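Putative superoxide reductase (Thermotoga maritima, PDB 3QZB) probably catalyses the reduction of superoxide to hydrogen peroxide at an iron centre, with electrons delivered by rubredoxin. Local coordinates at residues Val113-Ser125 and Gly131-Glu143. Numbering follows the deposited sequence.
Sequences VKLNRSGTIIALS and GLWESSQKITVEE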
ATOM      1  N   VAL A 113      11.238  -1.095 -14.715  1.00  6.43           N
ATOM      2  CA  VAL A 113      11.525   0.357 -14.651  1.00  6.15           C
ATOM      3  C   VAL A 113      12.182   0.802 -15.966  1.00  6.52           C
ATOM      4  O   VAL A 113      12.675  -0.001 -16.743  1.00  6.97           O
ATOM      5  CB  VAL A 113      12.458   0.728 -13.495  1.00  7.20           C
ATOM      6  CG1 VAL A 113      11.771   0.440 -12.147  1.00  8.69           C
ATOM      7  CG2 VAL A 113      13.815   0.046 -13.566  1.00  7.94           C
ATOM      8  N   LYS A 114      12.089   2.104 -16.202  1.00  6.40           N
ATOM      9  CA  LYS A 114      12.876   2.777 -17.242  1.00  6.35           C
ATOM     10  C   LYS A 114      13.719   3.806 -16.519  1.00  6.46           C
ATOM     11  O   LYS A 114      13.179   4.651 -15.800  1.00  8.10           O
ATOM     12  CB  LYS A 114      11.972   3.421 -18.256  1.00  8.05           C
ATOM     13  CG  LYS A 114      11.159   2.495 -19.091  1.00  9.13           C
ATOM     14  CD  LYS A 114      10.252   3.241 -20.013  1.00 12.10           C
ATOM     15  CE  LYS A 114       9.459   2.403 -20.980  1.00 16.37           C
ATOM     16  NZ  LYS A 114       8.747   3.302 -21.952  1.00 18.29           N
ATOM     17  N   LEU A 115      15.039   3.719 -16.688  1.00  8.03           N
ATOM     18  CA  LEU A 115      15.973   4.602 -16.020  1.00  7.24           C
ATOM     19  C   LEU A 115      16.664   5.515 -17.029  1.00  8.61           C
ATOM     20  O   LEU A 115      17.026   5.085 -18.123  1.00  9.73           O
ATOM     21  CB  LEU A 115      17.068   3.839 -15.265  1.00  7.66           C
ATOM     22  CG  LEU A 115      16.581   2.827 -14.250  1.00  7.49           C
ATOM     23  CD1 LEU A 115      17.726   1.980 -13.764  1.00  9.51           C
ATOM     24  CD2 LEU A 115      15.804   3.491 -13.138  1.00  9.25           C
ATOM     25  N   ASN A 116      16.904   6.760 -16.647  1.00  9.88           N
ATOM     26  CA  ASN A 116      17.691   7.583 -17.535  1.00 11.05           C
ATOM     27  C   ASN A 116      18.919   8.173 -16.973  1.00  9.41           C
ATOM     28  O   ASN A 116      19.633   8.879 -17.693  1.00 10.91           O
ATOM     29  CB  ASN A 116      16.815   8.549 -18.273  1.00 12.45           C
ATOM     30  CG  ASN A 116      16.192   9.490 -17.347  1.00 11.51           C
ATOM     31  OD1 ASN A 116      16.847  10.386 -16.841  1.00 14.58           O
ATOM     32  ND2 ASN A 116      14.912   9.307 -17.097  1.00 12.63           N
ATOM     33  N   ARG A 117      19.251   7.805 -15.738  1.00  8.71           N
ATOM     34  CA  ARG A 117      20.526   8.103 -15.157  1.00  9.26           C
ATOM     35  C   ARG A 117      20.970   6.946 -14.269  1.00  8.46           C
ATOM     36  O   ARG A 117      20.138   6.280 -13.673  1.00  9.36           O
ATOM     37  CB  ARG A 117      20.499   9.410 -14.285  1.00 12.68           C
ATOM     38  CG  ARG A 117      19.833  10.653 -14.916  1.00 15.10           C
ATOM     39  CD  ARG A 117      20.269  11.978 -14.320  1.00 13.93           C
ATOM     40  NE  ARG A 117      19.985  12.149 -12.897  1.00 14.81           N
ATOM     41  CZ  ARG A 117      18.934  12.787 -12.383  1.00 12.87           C
ATOM     42  NH1 ARG A 117      17.866  13.135 -13.100  1.00 12.87           N
ATOM     43  NH2 ARG A 117      18.974  13.065 -11.119  1.00 14.03           N
ATOM     44  N   SER A 118      22.283   6.806 -14.076  1.00  9.15           N
ATOM     45  CA  SER A 118      22.843   5.758 -13.228  1.00  9.37           C
ATOM     46  C   SER A 118      22.505   5.992 -11.767  1.00  8.50           C
ATOM     47  O   SER A 118      22.282   7.113 -11.331  1.00  9.12           O
ATOM     48  CB  SER A 118      24.352   5.715 -13.357  1.00  8.43           C
ATOM     49  OG  SER A 118      24.705   5.416 -14.702  1.00  9.40           O
ATOM     50  N   GLY A 119      22.463   4.924 -10.982  1.00  8.21           N
ATOM     51  CA  GLY A 119      22.115   5.024  -9.604  1.00  8.33           C
ATOM     52  C   GLY A 119      22.260   3.714  -8.880  1.00  8.08           C
ATOM     53  O   GLY A 119      22.997   2.838  -9.342  1.00 10.37           O
ATOM     54  N   THR A 120      21.580   3.617  -7.745  1.00  7.16           N
ATOM     55  CA  THR A 120      21.583   2.458  -6.873  1.00  7.34           C
ATOM     56  C   THR A 120      20.175   2.004  -6.633  1.00  6.52           C
ATOM     57  O   THR A 120      19.299   2.802  -6.316  1.00  7.64           O
ATOM     58  CB  THR A 120      22.277   2.753  -5.562  1.00  7.55           C
ATOM     59  OG1 THR A 120      23.597   3.242  -5.817  1.00  8.95           O
ATOM     60  CG2 THR A 120      22.404   1.534  -4.674  1.00 10.10           C
ATOM     61  N   ILE A 121      19.942   0.695  -6.805  1.00  6.30           N
ATOM     62  CA  ILE A 121      18.676   0.032  -6.457  1.00  6.37           C
ATOM     63  C   ILE A 121      18.776  -0.411  -4.987  1.00  6.61           C
ATOM     64  O   ILE A 121      19.753  -1.061  -4.623  1.00  7.53           O
ATOM     65  CB  ILE A 121      18.418  -1.185  -7.372  1.00  6.76           C
ATOM     66  CG1 ILE A 121      18.366  -0.805  -8.842  1.00  9.33           C
ATOM     67  CG2 ILE A 121      17.150  -1.949  -6.918  1.00  7.83           C
ATOM     68  CD1 ILE A 121      18.555  -1.996  -9.805  1.00  9.91           C
ATOM     69  N   ILE A 122      17.805  -0.058  -4.168  1.00  7.34           N
ATOM     70  CA  ILE A 122      17.715  -0.447  -2.763  1.00  7.24           C
ATOM     71  C   ILE A 122      16.421  -1.236  -2.567  1.00  6.35           C
ATOM     72  O   ILE A 122      15.346  -0.781  -2.938  1.00  7.68           O
ATOM     73  CB  ILE A 122      17.770   0.759  -1.820  1.00  7.34           C
ATOM     74  CG1 ILE A 122      19.035   1.630  -2.025  1.00  8.16           C
ATOM     75  CG2 ILE A 122      17.715   0.276  -0.367  1.00  8.78           C
ATOM     76  CD1 ILE A 122      18.971   2.951  -1.263  1.00 11.29           C
ATOM     77  N   ALA A 123      16.544  -2.443  -2.029  1.00  6.39           N
ATOM     78  CA  ALA A 123      15.392  -3.268  -1.680  1.00  5.77           C
ATOM     79  C   ALA A 123      15.232  -3.254  -0.146  1.00  6.47           C
ATOM     80  O   ALA A 123      16.221  -3.397   0.590  1.00  7.56           O
ATOM     81  CB  ALA A 123      15.594  -4.704  -2.159  1.00  7.46           C
ATOM     82  N   LEU A 124      13.985  -3.076   0.270  1.00  5.78           N
ATOM     83  CA  LEU A 124      13.613  -3.120   1.697  1.00  5.50           C
ATOM     84  C   LEU A 124      12.481  -4.118   1.812  1.00  5.97           C
ATOM     85  O   LEU A 124      11.491  -4.055   1.087  1.00  6.37           O
ATOM     86  CB  LEU A 124      13.150  -1.755   2.139  1.00  6.10           C
ATOM     87  CG  LEU A 124      12.817  -1.569   3.638  1.00  5.45           C
ATOM     88  CD1 LEU A 124      14.015  -1.597   4.478  1.00  7.09           C
ATOM     89  CD2 LEU A 124      12.007  -0.286   3.842  1.00  7.39           C
ATOM     90  N   SER A 125      12.592  -5.057   2.763  1.00  5.52           N
ATOM     91  CA  SER A 125      11.524  -6.025   2.975  1.00  6.31           C
ATOM     92  C   SER A 125      11.134  -6.099   4.433  1.00  5.50           C
ATOM     93  O   SER A 125      11.934  -5.703   5.314  1.00  6.05           O
ATOM     94  CB  SER A 125      11.927  -7.397   2.441  1.00  6.63           C
ATOM     95  OG  SER A 125      13.084  -7.859   3.068  1.00  7.76           O
ATOM     96  N   GLY A 131      10.824  -7.967  11.487  1.00  6.06           N
ATOM     97  CA  GLY A 131      11.185  -6.608  11.121  1.00  6.20           C
ATOM     98  C   GLY A 131      11.737  -6.423   9.718  1.00  5.31           C
ATOM     99  O   GLY A 131      11.348  -7.113   8.770  1.00  5.63           O
ATOM    100  N   LEU A 132      12.540  -5.373   9.574  1.00  5.88           N
ATOM    101  CA  LEU A 132      13.006  -4.827   8.316  1.00  5.30           C
ATOM    102  C   LEU A 132      14.403  -5.320   7.940  1.00  6.05           C
ATOM    103  O   LEU A 132      15.315  -5.432   8.785  1.00  6.39           O
ATOM    104  CB  LEU A 132      13.079  -3.285   8.411  1.00  6.12           C
ATOM    105  CG  LEU A 132      11.694  -2.595   8.517  1.00  5.84           C
ATOM    106  CD1 LEU A 132      11.939  -1.078   8.872  1.00  6.77           C
ATOM    107  CD2 LEU A 132      10.888  -2.707   7.270  1.00  6.65           C
ATOM    108  N   TRP A 133      14.594  -5.477   6.620  1.00  5.62           N
ATOM    109  CA  TRP A 133      15.807  -5.987   6.012  1.00  5.87           C
ATOM    110  C   TRP A 133      16.042  -5.246   4.715  1.00  6.23           C
ATOM    111  O   TRP A 133      15.095  -4.886   4.018  1.00  6.50           O
ATOM    112  CB  TRP A 133      15.616  -7.502   5.703  1.00  5.97           C
ATOM    113  CG  TRP A 133      15.349  -8.275   6.945  1.00  6.24           C
ATOM    114  CD1 TRP A 133      14.151  -8.363   7.610  1.00  7.10           C
ATOM    115  CD2 TRP A 133      16.301  -8.946   7.769  1.00  7.26           C
ATOM    116  NE1 TRP A 133      14.314  -9.086   8.765  1.00  7.68           N
ATOM    117  CE2 TRP A 133      15.627  -9.409   8.903  1.00  7.99           C
ATOM    118  CE3 TRP A 133      17.676  -9.168   7.659  1.00  8.17           C
ATOM    119  CZ2 TRP A 133      16.275 -10.171   9.900  1.00 10.66           C
ATOM    120  CZ3 TRP A 133      18.314  -9.898   8.634  1.00 11.40           C
ATOM    121  CH2 TRP A 133      17.635 -10.363   9.759  1.00 13.05           C
ATOM    122  N   GLU A 134      17.314  -5.074   4.350  1.00  6.41           N
ATOM    123  CA  GLU A 134      17.661  -4.359   3.110  1.00  6.24           C
ATOM    124  C   GLU A 134      18.820  -4.963   2.368  1.00  6.80           C
ATOM    125  O   GLU A 134      19.637  -5.721   2.940  1.00  7.44           O
ATOM    126  CB  GLU A 134      17.939  -2.871   3.375  1.00  7.22           C
ATOM    127  CG  GLU A 134      19.180  -2.584   4.122  1.00  8.18           C
ATOM    128  CD  GLU A 134      19.423  -1.090   4.248  1.00  9.61           C
ATOM    129  OE1 GLU A 134      19.253  -0.332   3.286  1.00 11.72           O
ATOM    130  OE2 GLU A 134      19.909  -0.683   5.292  1.00 14.00           O
ATOM    131  N   SER A 135      18.919  -4.593   1.114  1.00  7.02           N
ATOM    132  CA  SER A 135      20.099  -4.833   0.292  1.00  6.76           C
ATOM    133  C   SER A 135      20.132  -3.764  -0.806  1.00  6.91           C
ATOM    134  O   SER A 135      19.152  -3.089  -1.054  1.00  7.07           O
ATOM    135  CB  SER A 135      20.087  -6.222  -0.310  1.00  9.72           C
ATOM    136  OG  SER A 135      19.160  -6.350  -1.321  1.00 10.18           O
ATOM    137  N   SER A 136      21.262  -3.658  -1.510  1.00  7.10           N
ATOM    138  CA  SER A 136      21.390  -2.689  -2.572  1.00  7.23           C
ATOM    139  C   SER A 136      22.372  -3.118  -3.631  1.00  7.94           C
ATOM    140  O   SER A 136      23.194  -3.992  -3.385  1.00 12.17           O
ATOM    141  CB  SER A 136      21.791  -1.325  -2.023  1.00  9.35           C
ATOM    142  OG  SER A 136      23.107  -1.304  -1.530  1.00 13.11           O
ATOM    143  N   GLN A 137      22.215  -2.539  -4.818  1.00  8.17           N
ATOM    144  CA  GLN A 137      23.023  -2.905  -5.996  1.00 11.06           C
ATOM    145  C   GLN A 137      23.108  -1.675  -6.901  1.00  9.18           C
ATOM    146  O   GLN A 137      22.095  -1.084  -7.229  1.00  9.34           O
ATOM    147  CB  GLN A 137      22.308  -4.078  -6.785  1.00 13.29           C
ATOM    148  CG  GLN A 137      22.984  -4.674  -7.867  1.00 19.28           C
ATOM    149  CD  GLN A 137      22.355  -5.923  -8.144  1.00 18.30           C
ATOM    150  OE1 GLN A 137      22.218  -6.786  -7.238  1.00 19.69           O
ATOM    151  NE2 GLN A 137      21.960  -6.072  -9.344  1.00 15.35           N
ATOM    152  N   LYS A 138      24.317  -1.380  -7.382  1.00  9.52           N
ATOM    153  CA  LYS A 138      24.499  -0.342  -8.384  1.00  9.40           C
ATOM    154  C   LYS A 138      23.935  -0.761  -9.741  1.00  8.89           C
ATOM    155  O   LYS A 138      24.007  -1.939 -10.096  1.00  8.95           O
ATOM    156  CB  LYS A 138      25.978  -0.080  -8.552  1.00 11.00           C
ATOM    157  CG  LYS A 138      26.375   1.204  -9.238  1.00 14.52           C
ATOM    158  CD  LYS A 138      26.204   2.393  -8.243  1.00 16.79           C
ATOM    159  CE  LYS A 138      26.462   3.771  -8.875  1.00 18.27           C
ATOM    160  NZ  LYS A 138      25.651   3.986 -10.144  1.00 14.81           N
ATOM    161  N   ILE A 139      23.442   0.210 -10.509  1.00  8.04           N
ATOM    162  CA  ILE A 139      23.066  -0.006 -11.919  1.00  8.14           C
ATOM    163  C   ILE A 139      23.612   1.184 -12.707  1.00  8.38           C
ATOM    164  O   ILE A 139      23.460   2.347 -12.326  1.00  9.97           O
ATOM    165  CB  ILE A 139      21.565  -0.267 -12.117  1.00  7.84           C
ATOM    166  CG1 ILE A 139      21.262  -0.685 -13.555  1.00  8.68           C
ATOM    167  CG2 ILE A 139      20.749   0.931 -11.596  1.00 10.59           C
ATOM    168  CD1 ILE A 139      19.884  -1.335 -13.717  1.00  9.59           C
ATOM    169  N   THR A 140      24.248   0.846 -13.830  1.00  8.10           N
ATOM    170  CA  THR A 140      24.832   1.873 -14.709  1.00  7.68           C
ATOM    171  C   THR A 140      23.889   2.025 -15.905  1.00  7.98           C
ATOM    172  O   THR A 140      23.430   1.031 -16.504  1.00  9.02           O
ATOM    173  CB  THR A 140      26.206   1.419 -15.184  1.00 10.01           C
ATOM    174  OG1 THR A 140      27.069   1.302 -14.043  1.00 11.45           O
ATOM    175  CG2 THR A 140      26.810   2.410 -16.166  1.00 11.76           C
ATOM    176  N   VAL A 141      23.592   3.266 -16.279  1.00  7.62           N
ATOM    177  CA  VAL A 141      22.719   3.576 -17.390  1.00  7.46           C
ATOM    178  C   VAL A 141      23.555   4.341 -18.415  1.00  7.80           C
ATOM    179  O   VAL A 141      24.264   5.293 -18.068  1.00  8.57           O
ATOM    180  CB  VAL A 141      21.526   4.425 -16.921  1.00  7.59           C
ATOM    181  CG1 VAL A 141      20.622   4.760 -18.086  1.00  9.64           C
ATOM    182  CG2 VAL A 141      20.758   3.660 -15.799  1.00  9.56           C
ATOM    183  N   GLU A 142      23.465   3.962 -19.660  1.00  7.60           N
ATOM    184  CA  GLU A 142      24.126   4.676 -20.753  1.00  7.29           C
ATOM    185  C   GLU A 142      23.724   6.131 -20.751  1.00  9.01           C
ATOM    186  O   GLU A 142      22.581   6.493 -20.459  1.00  9.64           O
ATOM    187  CB  GLU A 142      23.790   4.057 -22.097  1.00  8.54           C
ATOM    188  CG  GLU A 142      24.427   2.711 -22.338  1.00  8.46           C
ATOM    189  CD  GLU A 142      24.235   2.101 -23.681  1.00 11.22           C
ATOM    190  OE1 GLU A 142      23.414   2.610 -24.465  1.00  9.97           O
ATOM    191  OE2 GLU A 142      24.867   1.052 -23.921  1.00 14.85           O
ATOM    192  N   GLU A 143      24.664   6.993 -21.060  1.00  9.24           N
ATOM    193  CA  GLU A 143      24.442   8.436 -21.069  1.00  9.71           C
ATOM    194  C   GLU A 143      23.886   8.960 -22.374  1.00  9.50           C
ATOM    195  O   GLU A 143      24.005   8.297 -23.399  1.00 10.68           O
ATOM    196  CB  GLU A 143      25.716   9.144 -20.716  1.00 11.49           C
ATOM    197  CG  GLU A 143      26.240   8.788 -19.340  1.00 16.25           C
ATOM    198  CD  GLU A 143      27.580   9.536 -19.089  1.00 15.95           C
ATOM    199  OE1 GLU A 143      27.543  10.641 -18.814  1.00 21.30           O
ATOM    200  OE2 GLU A 143      28.700   9.038 -19.257  1.00 27.51           O
ATOM    201  OXT GLU A 143      23.344  10.092 -22.311  1.00 12.32           O
TER
HETATM  202  O   HOH W   1      22.016   8.508 -18.727  1.00 24.37           O
HETATM  203  O   HOH W   2      23.740   7.693 -16.529  1.00 16.43           O
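Ser125 and Trp133 exchange a pair of backbone hydrogen bonds near the turn of an antiparallel beta hairpin, part of the immunoglobulin-like beta-sandwich of this superoxide reductase. The same double pairing recurs at Ala123 with Ser135, Ile121 with Gln137 and Gly119 with Ile139, zipping 119-125 to 133-139. At the turn end, Trp133 sends its ring away from the partner strand to stack on His29, an iron ligand, while its NE1 bonds to the carbonyl of His130, another ligand, so that the indole lies against the iron site.

A cluster of apolar side chains, Leu115, Ile121, Ile139 and Val141, lies toward the far end. Leu115 and Ile139 meet tip to tip, CD1 to CG2 at 3.9 Å, and Ile121 CG1 lies 4.0 Å from the same Ile139 methyl. Val141 presses CG2 against Leu115 CB (3.7 Å).

Polar side chains fasten that end. Val141 N gives Ser118 OG a nearly straight hydrogen bond (2.9 Å, 177°); with the hydroxyl anti to the carbonyl carbon (chi1 -62°), beside its own backbone N, OG faces the Val141 amide. Replacing this serine by an alanine would probably leave the Val141 amide without its acceptor. Lys138, also salt-bridged to Asp75, bends back over the partner strand: its NZ donates a hydrogen bond to Gly119 O (3.0 Å) from above the carbonyl plane, while Ile139 N reaches that oxygen from the opposite face at 2.9 Å.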